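Local coordinates for protein alpha-1,3-glucanase (Bacillus circulans, PDB 5ZRU) that hydrolyses the alpha-1,3-glucosidic bonds of alpha-1,3-glucan, this chain being the family GH87 catalytic unit of a longer protein, at residues A14-T19 with N343-N348; E139-M144 with N313-H318. All coordinates share one frame; numbering follows the deposited sequence.

Overall arrangement
Both interactions join the N-terminal D1 region to the parallel beta-helix of D2, and their centres lie about 10 Å apart. Their D2 strands, 345-347 and 310-317, are parallel neighbours: Arg345 N lies 2.9 Å from Val314 O and Arg345 O 2.9 Å from Val316 N, both probable hydrogen bonds. Along the chain, interaction 2 is nested within the loop closed by interaction 1. Arg345 belongs to both neighbourhoods, since it also makes a cation-pi contact with Trp315. A zinc site lies close by: the side chain of Ser344 is about 5 Å from that of its ligand His312. A bound ethylene glycol oligomer, PE5, lies against His141 in interaction 2.

Interaction 1: A14-T19 with N343-N348; sequences ASMPYT and NSRIRN
Met16 and Asn343 mark the nearest backbone approach between loop 14-19 and segment 343-348, with 7.8 Å between their CA atoms, so side chains carry the contact. The central group is the Arg345 guanidinium, at the end of a chain extended from CG to NE. Tyr18 meets it with the rim of its ring: CE2 stands 3.7 Å above the centre of one guanidinium face, with the planes at 79°. Trp315 makes a cation-pi contact from the opposite side. Pro17 CG lies at the guanidinium edge, 3.6 Å from Arg345 NH2, and that same nitrogen is salt-bridged to Glu174. Met16 bends at its second torsion (chi2 -77°), which places SD near Arg345 NE. Its CE lies 3.6 Å from Ser344 O, while Met16 CB packs over a face of the Tyr18 ring. Tyr18 and Arg347 approach tip to tip, OH to NH2 2.9 Å, with their planes at 71°; Arg347 is anchored by a hydrogen bond from NE to Ser369 and a salt bridge from NH1 to Glu139. An alanine in place of Arg345 would probably leave Glu174 without this charged mate and open a gap between Tyr18 and Trp315. The Tyr18 side chain also touches strands 166-174 and 369-371, so the loop, on its way into strand 19-21, is wedged between the D1 antiparallel sheet and the D2 beta-helix.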
loop_
_atom_site.group_PDB
_atom_site.type_symbol
_atom_site.label_atom_id
_atom_site.label_comp_id
_atom_site.label_asym_id
_atom_site.label_seq_id
_atom_site.Cartn_x
_atom_site.Cartn_y
_atom_site.Cartn_z
ATOM N N ALA A 14 -1.099 12.011 -3.344
ATOM C CA ALA A 14 -1.445 11.708 -4.724
ATOM C C ALA A 14 -2.645 12.526 -5.177
ATOM O O ALA A 14 -3.488 12.934 -4.371
ATOM C CB ALA A 14 -1.756 10.213 -4.883
ATOM N N SER A 15 -2.719 12.761 -6.482
ATOM C CA SER A 15 -3.856 13.441 -7.098
ATOM C C SER A 15 -4.638 12.400 -7.885
ATOM O O SER A 15 -4.154 11.892 -8.903
ATOM C CB SER A 15 -3.406 14.592 -7.999
ATOM O OG SER A 15 -4.542 15.227 -8.565
ATOM N N MET A 16 -5.826 12.068 -7.398
ATOM C CA MET A 16 -6.641 10.990 -7.928
ATOM C C MET A 16 -8.000 11.529 -8.345
ATOM O O MET A 16 -8.441 12.571 -7.848
ATOM C CB MET A 16 -6.811 9.884 -6.877
ATOM C CG MET A 16 -5.532 9.105 -6.630
ATOM S SD MET A 16 -5.298 7.967 -8.008
ATOM C CE MET A 16 -3.602 7.475 -7.749
ATOM N N PRO A 17 -8.686 10.857 -9.278
ATOM C CA PRO A 17 -9.967 11.386 -9.762
ATOM C C PRO A 17 -11.136 11.117 -8.838
ATOM O O PRO A 17 -12.236 11.614 -9.117
ATOM C CB PRO A 17 -10.158 10.667 -11.112
ATOM C CG PRO A 17 -9.386 9.431 -10.988
ATOM C CD PRO A 17 -8.201 9.740 -10.110
ATOM N N TYR A 18 -10.947 10.352 -7.763
ATOM C CA TYR A 18 -12.045 10.079 -6.848
ATOM C C TYR A 18 -12.079 11.096 -5.710
ATOM O O TYR A 18 -11.091 11.759 -5.399
ATOM C CB TYR A 18 -11.953 8.651 -6.282
ATOM C CG TYR A 18 -10.599 8.238 -5.731
ATOM C CD1 TYR A 18 -10.154 8.691 -4.497
ATOM C CD2 TYR A 18 -9.777 7.370 -6.444
ATOM C CE1 TYR A 18 -8.912 8.295 -3.985
ATOM C CE2 TYR A 18 -8.545 6.958 -5.939
ATOM C CZ TYR A 18 -8.118 7.427 -4.717
ATOM O OH TYR A 18 -6.890 7.026 -4.236
ATOM N N THR A 19 -13.252 11.229 -5.103
ATOM C CA THR A 19 -13.395 11.921 -3.837
ATOM C C THR A 19 -13.923 10.926 -2.826
ATOM O O THR A 19 -14.541 9.915 -3.187
ATOM C CB THR A 19 -14.344 13.131 -3.923
ATOM O OG1 THR A 19 -15.649 12.690 -4.323
ATOM C CG2 THR A 19 -13.803 14.161 -4.907
ATOM N N ASN A 343 0.714 6.912 -10.932
ATOM C CA ASN A 343 -0.722 7.033 -11.194
ATOM C C ASN A 343 -1.454 5.721 -10.924
ATOM O O ASN A 343 -2.410 5.377 -11.625
ATOM C CB ASN A 343 -0.988 7.492 -12.634
ATOM C CG ASN A 343 -0.256 8.777 -13.005
ATOM O OD1 ASN A 343 0.177 9.550 -12.143
ATOM N ND2 ASN A 343 -0.138 9.020 -14.317
ATOM N N SER A 344 -1.011 4.981 -9.909
ATOM C CA SER A 344 -1.485 3.622 -9.699
ATOM C C SER A 344 -2.095 3.453 -8.313
ATOM O O SER A 344 -1.944 4.289 -7.419
ATOM C CB SER A 344 -0.351 2.615 -9.905
ATOM O OG SER A 344 0.132 2.691 -11.238
ATOM N N ARG A 345 -2.808 2.343 -8.156
ATOM C CA ARG A 345 -3.520 2.002 -6.929
ATOM C C ARG A 345 -3.023 0.629 -6.509
ATOM O O ARG A 345 -3.270 -0.366 -7.195
ATOM C CB ARG A 345 -5.031 2.022 -7.153
ATOM C CG ARG A 345 -5.510 3.386 -7.683
ATOM C CD ARG A 345 -6.997 3.385 -8.083
ATOM N NE ARG A 345 -7.302 4.534 -8.946
ATOM C CZ ARG A 345 -8.524 5.032 -9.130
ATOM N NH1 ARG A 345 -9.555 4.486 -8.510
ATOM N NH2 ARG A 345 -8.716 6.088 -9.923
ATOM N N ILE A 346 -2.283 0.582 -5.414
ATOM C CA ILE A 346 -1.579 -0.624 -5.005
ATOM C C ILE A 346 -2.061 -0.894 -3.590
ATOM O O ILE A 346 -1.649 -0.209 -2.647
ATOM C CB ILE A 346 -0.058 -0.453 -5.078
ATOM C CG1 ILE A 346 0.349 -0.017 -6.495
ATOM C CG2 ILE A 346 0.646 -1.753 -4.667
ATOM C CD1 ILE A 346 1.753 0.634 -6.593
ATOM N N ARG A 347 -2.986 -1.842 -3.441
ATOM C CA ARG A 347 -3.791 -1.897 -2.225
ATOM C C ARG A 347 -4.047 -3.330 -1.799
ATOM O O ARG A 347 -4.057 -4.246 -2.621
ATOM C CB ARG A 347 -5.146 -1.194 -2.413
ATOM C CG ARG A 347 -5.051 0.258 -2.910
ATOM C CD ARG A 347 -6.453 0.875 -2.972
ATOM N NE ARG A 347 -6.440 2.278 -3.398
ATOM C CZ ARG A 347 -7.481 2.882 -3.961
ATOM N NH1 ARG A 347 -8.604 2.189 -4.161
ATOM N NH2 ARG A 347 -7.407 4.168 -4.332
ATOM N N ASN A 348 -4.251 -3.517 -0.494
ATOM C CA ASN A 348 -4.754 -4.791 0.030
ATOM C C ASN A 348 -3.857 -5.964 -0.352
ATOM O O ASN A 348 -4.337 -7.058 -0.650
ATOM C CB ASN A 348 -6.187 -5.041 -0.452
ATOM C CG ASN A 348 -7.064 -3.845 -0.276
ATOM O OD1 ASN A 348 -7.195 -3.319 0.830
ATOM N ND2 ASN A 348 -7.672 -3.388 -1.372
#

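Interaction 2: E139-M144 with N313-H318; sequences EVHWKM and NVWVEH. With PE5 (3,6,9,12,15,18,21,24-octaoxahexacosan-1-ol), chain C.
His141 and Trp315 lay their rings face to face, the imidazole over the six-membered ring of the indole, with centroids 3.9 Å apart and planes at 22°. The overlap is offset: Trp315 CH2 sits 3.3 Å from His141 CG, near the imidazole rim. On the opposite imidazole face lies the ethylene glycol oligomer PE5, whose C11 comes within 3.4 Å of His141 CE1. At the ring's edge, in its plane, a water stands 2.8 Å from His141 ND1 and donates to Glu317 OE2. The two side chains reach each other tip to tip; Trp315 CB already points toward strand 139-144, and chi1 (-168°) sends CG off anti to the backbone N. A second water accepts from Trp315 NE1 at 3.0 Å and donates to Glu139 OE1 at 2.6 Å and Glu317 OE1 at 2.8 Å. This bridge spans two buried carboxylates, probably both charged. A salt bridge from Glu139 to Arg371 would help offset that charge, and Glu317 also bonds Tyr283 and Asn348. The axes of segments 139-144 and 314-317 approach to 10.1 Å, too far for backbone pairing, their directions 139° apart, so side chains and bridging waters, above all the stack, make the join. Strand 139-144 pairs with strand 76-82 of the D1 antiparallel sheet, whose Thr78 touches both stacked side chains, while strand 314-317 belongs to the D2 beta-helix, between strands 277-285 and 345-347.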
loop_
_atom_site.group_PDB
_atom_site.type_symbol
_atom_site.label_atom_id
_atom_site.label_comp_id
_atom_site.label_asym_id
_atom_site.label_seq_id
_atom_site.Cartn_x
_atom_site.Cartn_y
_atom_site.Cartn_z
ATOM N N GLU A 139 -11.237 -4.077 -0.015
ATOM C CA GLU A 139 -11.961 -3.197 -0.923
ATOM C C GLU A 139 -12.592 -4.000 -2.048
ATOM O O GLU A 139 -12.141 -5.104 -2.376
ATOM C CB GLU A 139 -11.042 -2.110 -1.513
ATOM C CG GLU A 139 -10.553 -1.133 -0.460
ATOM C CD GLU A 139 -9.731 -0.004 -1.037
ATOM O OE1 GLU A 139 -9.579 0.080 -2.271
ATOM O OE2 GLU A 139 -9.220 0.790 -0.243
ATOM N N VAL A 140 -13.671 -3.444 -2.602
ATOM C CA VAL A 140 -14.236 -3.882 -3.873
ATOM C C VAL A 140 -14.556 -2.619 -4.655
ATOM O O VAL A 140 -14.637 -1.526 -4.093
ATOM C CB VAL A 140 -15.508 -4.757 -3.733
ATOM C CG1 VAL A 140 -15.164 -6.122 -3.141
ATOM C CG2 VAL A 140 -16.565 -4.053 -2.881
ATOM N N HIS A 141 -14.715 -2.768 -5.968
ATOM C CA HIS A 141 -15.168 -1.641 -6.775
ATOM C C HIS A 141 -16.148 -2.139 -7.825
ATOM O O HIS A 141 -16.160 -3.317 -8.184
ATOM C CB HIS A 141 -13.993 -0.869 -7.414
ATOM C CG HIS A 141 -13.190 -1.654 -8.411
ATOM N ND1 HIS A 141 -12.203 -2.545 -8.041
ATOM C CD2 HIS A 141 -13.193 -1.640 -9.768
ATOM C CE1 HIS A 141 -11.650 -3.063 -9.126
ATOM N NE2 HIS A 141 -12.236 -2.534 -10.186
ATOM N N TRP A 142 -16.998 -1.227 -8.293
ATOM C CA TRP A 142 -17.989 -1.565 -9.308
ATOM C C TRP A 142 -18.354 -0.293 -10.056
ATOM O O TRP A 142 -18.048 0.814 -9.615
ATOM C CB TRP A 142 -19.235 -2.217 -8.686
ATOM C CG TRP A 142 -20.016 -1.296 -7.762
ATOM C CD1 TRP A 142 -21.026 -0.447 -8.117
ATOM C CD2 TRP A 142 -19.842 -1.140 -6.346
ATOM N NE1 TRP A 142 -21.493 0.227 -7.014
ATOM C CE2 TRP A 142 -20.789 -0.184 -5.912
ATOM C CE3 TRP A 142 -18.988 -1.724 -5.403
ATOM C CZ2 TRP A 142 -20.897 0.208 -4.581
ATOM C CZ3 TRP A 142 -19.094 -1.332 -4.075
ATOM C CH2 TRP A 142 -20.050 -0.380 -3.673
ATOM N N LYS A 143 -19.020 -0.465 -11.196
ATOM C CA LYS A 143 -19.468 0.656 -12.012
ATOM C C LYS A 143 -20.987 0.732 -11.978
ATOM O O LYS A 143 -21.669 -0.295 -12.054
ATOM C CB LYS A 143 -18.992 0.525 -13.461
ATOM C CG LYS A 143 -17.510 0.753 -13.648
ATOM C CD LYS A 143 -17.104 0.643 -15.110
ATOM C CE LYS A 143 -17.249 -0.779 -15.634
ATOM N NZ LYS A 143 -16.629 -0.912 -16.995
ATOM N N MET A 144 -21.503 1.947 -11.849
ATOM C CA MET A 144 -22.936 2.196 -11.889
ATOM C C MET A 144 -23.408 2.289 -13.337
ATOM O O MET A 144 -22.652 2.685 -14.227
ATOM C CB MET A 144 -23.265 3.500 -11.158
ATOM C CG MET A 144 -22.668 3.594 -9.766
ATOM S SD MET A 144 -23.343 2.308 -8.708
ATOM C CE MET A 144 -25.060 2.783 -8.648
ATOM N N ASN A 313 -0.740 3.775 -14.187
ATOM C CA ASN A 313 -2.194 3.677 -14.298
ATOM C C ASN A 313 -2.646 2.219 -14.193
ATOM O O ASN A 313 -3.409 1.714 -15.016
ATOM C CB ASN A 313 -2.680 4.312 -15.604
ATOM C CG ASN A 313 -2.410 5.801 -15.655
ATOM O OD1 ASN A 313 -1.322 6.238 -16.035
ATOM N ND2 ASN A 313 -3.406 6.590 -15.274
ATOM N N VAL A 314 -2.133 1.522 -13.184
ATOM C CA VAL A 314 -2.592 0.170 -12.902
ATOM C C VAL A 314 -3.247 0.159 -11.525
ATOM O O VAL A 314 -3.046 1.052 -10.695
ATOM C CB VAL A 314 -1.459 -0.882 -12.980
ATOM C CG1 VAL A 314 -0.900 -0.992 -14.406
ATOM C CG2 VAL A 314 -0.339 -0.583 -11.960
ATOM N N TRP A 315 -4.039 -0.882 -11.296
ATOM C CA TRP A 315 -4.786 -1.079 -10.058
ATOM C C TRP A 315 -4.573 -2.541 -9.689
ATOM O O TRP A 315 -5.036 -3.430 -10.409
ATOM C CB TRP A 315 -6.265 -0.753 -10.276
ATOM C CG TRP A 315 -7.116 -0.642 -9.040
ATOM C CD1 TRP A 315 -6.783 -1.013 -7.766
ATOM C CD2 TRP A 315 -8.448 -0.118 -8.974
ATOM N NE1 TRP A 315 -7.830 -0.741 -6.908
ATOM C CE2 TRP A 315 -8.861 -0.190 -7.630
ATOM C CE3 TRP A 315 -9.335 0.407 -9.928
ATOM C CZ2 TRP A 315 -10.127 0.241 -7.210
ATOM C CZ3 TRP A 315 -10.590 0.847 -9.508
ATOM C CH2 TRP A 315 -10.969 0.765 -8.161
ATOM N N VAL A 316 -3.821 -2.808 -8.617
ATOM C CA VAL A 316 -3.460 -4.181 -8.266
ATOM C C VAL A 316 -3.714 -4.411 -6.784
ATOM O O VAL A 316 -3.423 -3.548 -5.946
ATOM C CB VAL A 316 -1.997 -4.527 -8.630
ATOM C CG1 VAL A 316 -1.798 -4.413 -10.136
ATOM C CG2 VAL A 316 -1.007 -3.642 -7.862
ATOM N N GLU A 317 -4.286 -5.571 -6.462
ATOM C CA GLU A 317 -4.588 -5.870 -5.072
ATOM C C GLU A 317 -4.563 -7.372 -4.828
ATOM O O GLU A 317 -4.707 -8.178 -5.750
ATOM C CB GLU A 317 -5.947 -5.280 -4.643
ATOM C CG GLU A 317 -7.144 -5.658 -5.476
ATOM C CD GLU A 317 -8.424 -4.909 -5.051
ATOM O OE1 GLU A 317 -8.392 -4.157 -4.053
ATOM O OE2 GLU A 317 -9.460 -5.079 -5.727
ATOM N N HIS A 318 -4.388 -7.725 -3.552
ATOM C CA HIS A 318 -4.466 -9.093 -3.047
ATOM C C HIS A 318 -3.290 -9.959 -3.476
ATOM O O HIS A 318 -3.368 -11.193 -3.415
ATOM C CB HIS A 318 -5.793 -9.755 -3.443
ATOM C CG HIS A 318 -6.989 -8.947 -3.063
ATOM N ND1 HIS A 318 -8.104 -8.839 -3.865
ATOM C CD2 HIS A 318 -7.240 -8.199 -1.963
ATOM C CE1 HIS A 318 -8.992 -8.056 -3.277
ATOM N NE2 HIS A 318 -8.493 -7.658 -2.119
HETATM C C48 PE5 C . -11.149 -16.096 -8.389
HETATM C C50 PE5 C . -10.780 -15.574 -6.996
HETATM O O1 PE5 C . -11.753 -15.961 -6.062
HETATM C C1 PE5 C . -11.479 -15.597 -4.737
HETATM C C2 PE5 C . -12.682 -15.882 -3.834
HETATM O O2 PE5 C . -13.759 -15.072 -4.212
HETATM C C3 PE5 C . -14.973 -15.332 -3.565
HETATM C C4 PE5 C . -16.065 -14.415 -4.131
HETATM O O3 PE5 C . -15.679 -13.073 -3.998
HETATM C C5 PE5 C . -16.618 -12.109 -4.394
HETATM C C6 PE5 C . -15.961 -11.053 -5.295
HETATM O O4 PE5 C . -15.409 -9.995 -4.554
HETATM C C7 PE5 C . -14.170 -9.509 -5.005
HETATM C C8 PE5 C . -14.242 -9.151 -6.491
HETATM O O5 PE5 C . -12.952 -9.017 -6.998
HETATM C C9 PE5 C . -12.872 -8.954 -8.396
HETATM C C10 PE5 C . -12.581 -7.515 -8.802
HETATM O O6 PE5 C . -13.544 -7.091 -9.719
HETATM C C11 PE5 C . -13.684 -5.704 -9.821
HETATM C C12 PE5 C . -14.939 -5.361 -10.612
HETATM O O7 PE5 C . -14.523 -4.668 -11.747
HETATM C C13 PE5 C . -15.337 -3.595 -12.120
HETATM C C14 PE5 C . -15.165 -3.363 -13.619
HETATM O O8 PE5 C . -14.999 -4.607 -14.237
HETATM C C15 PE5 C . -14.758 -4.578 -15.620
HETATM C C16 PE5 C . -15.909 -5.282 -16.353
HETATM O O52 PE5 C . -15.504 -6.533 -16.834
HETATM O O HOH W 1 -11.626 -6.259 -4.876
HETATM O O HOH W 2 -9.237 -1.454 -4.302
HETATM O O HOH W 3 -11.170 -2.895 -5.506
#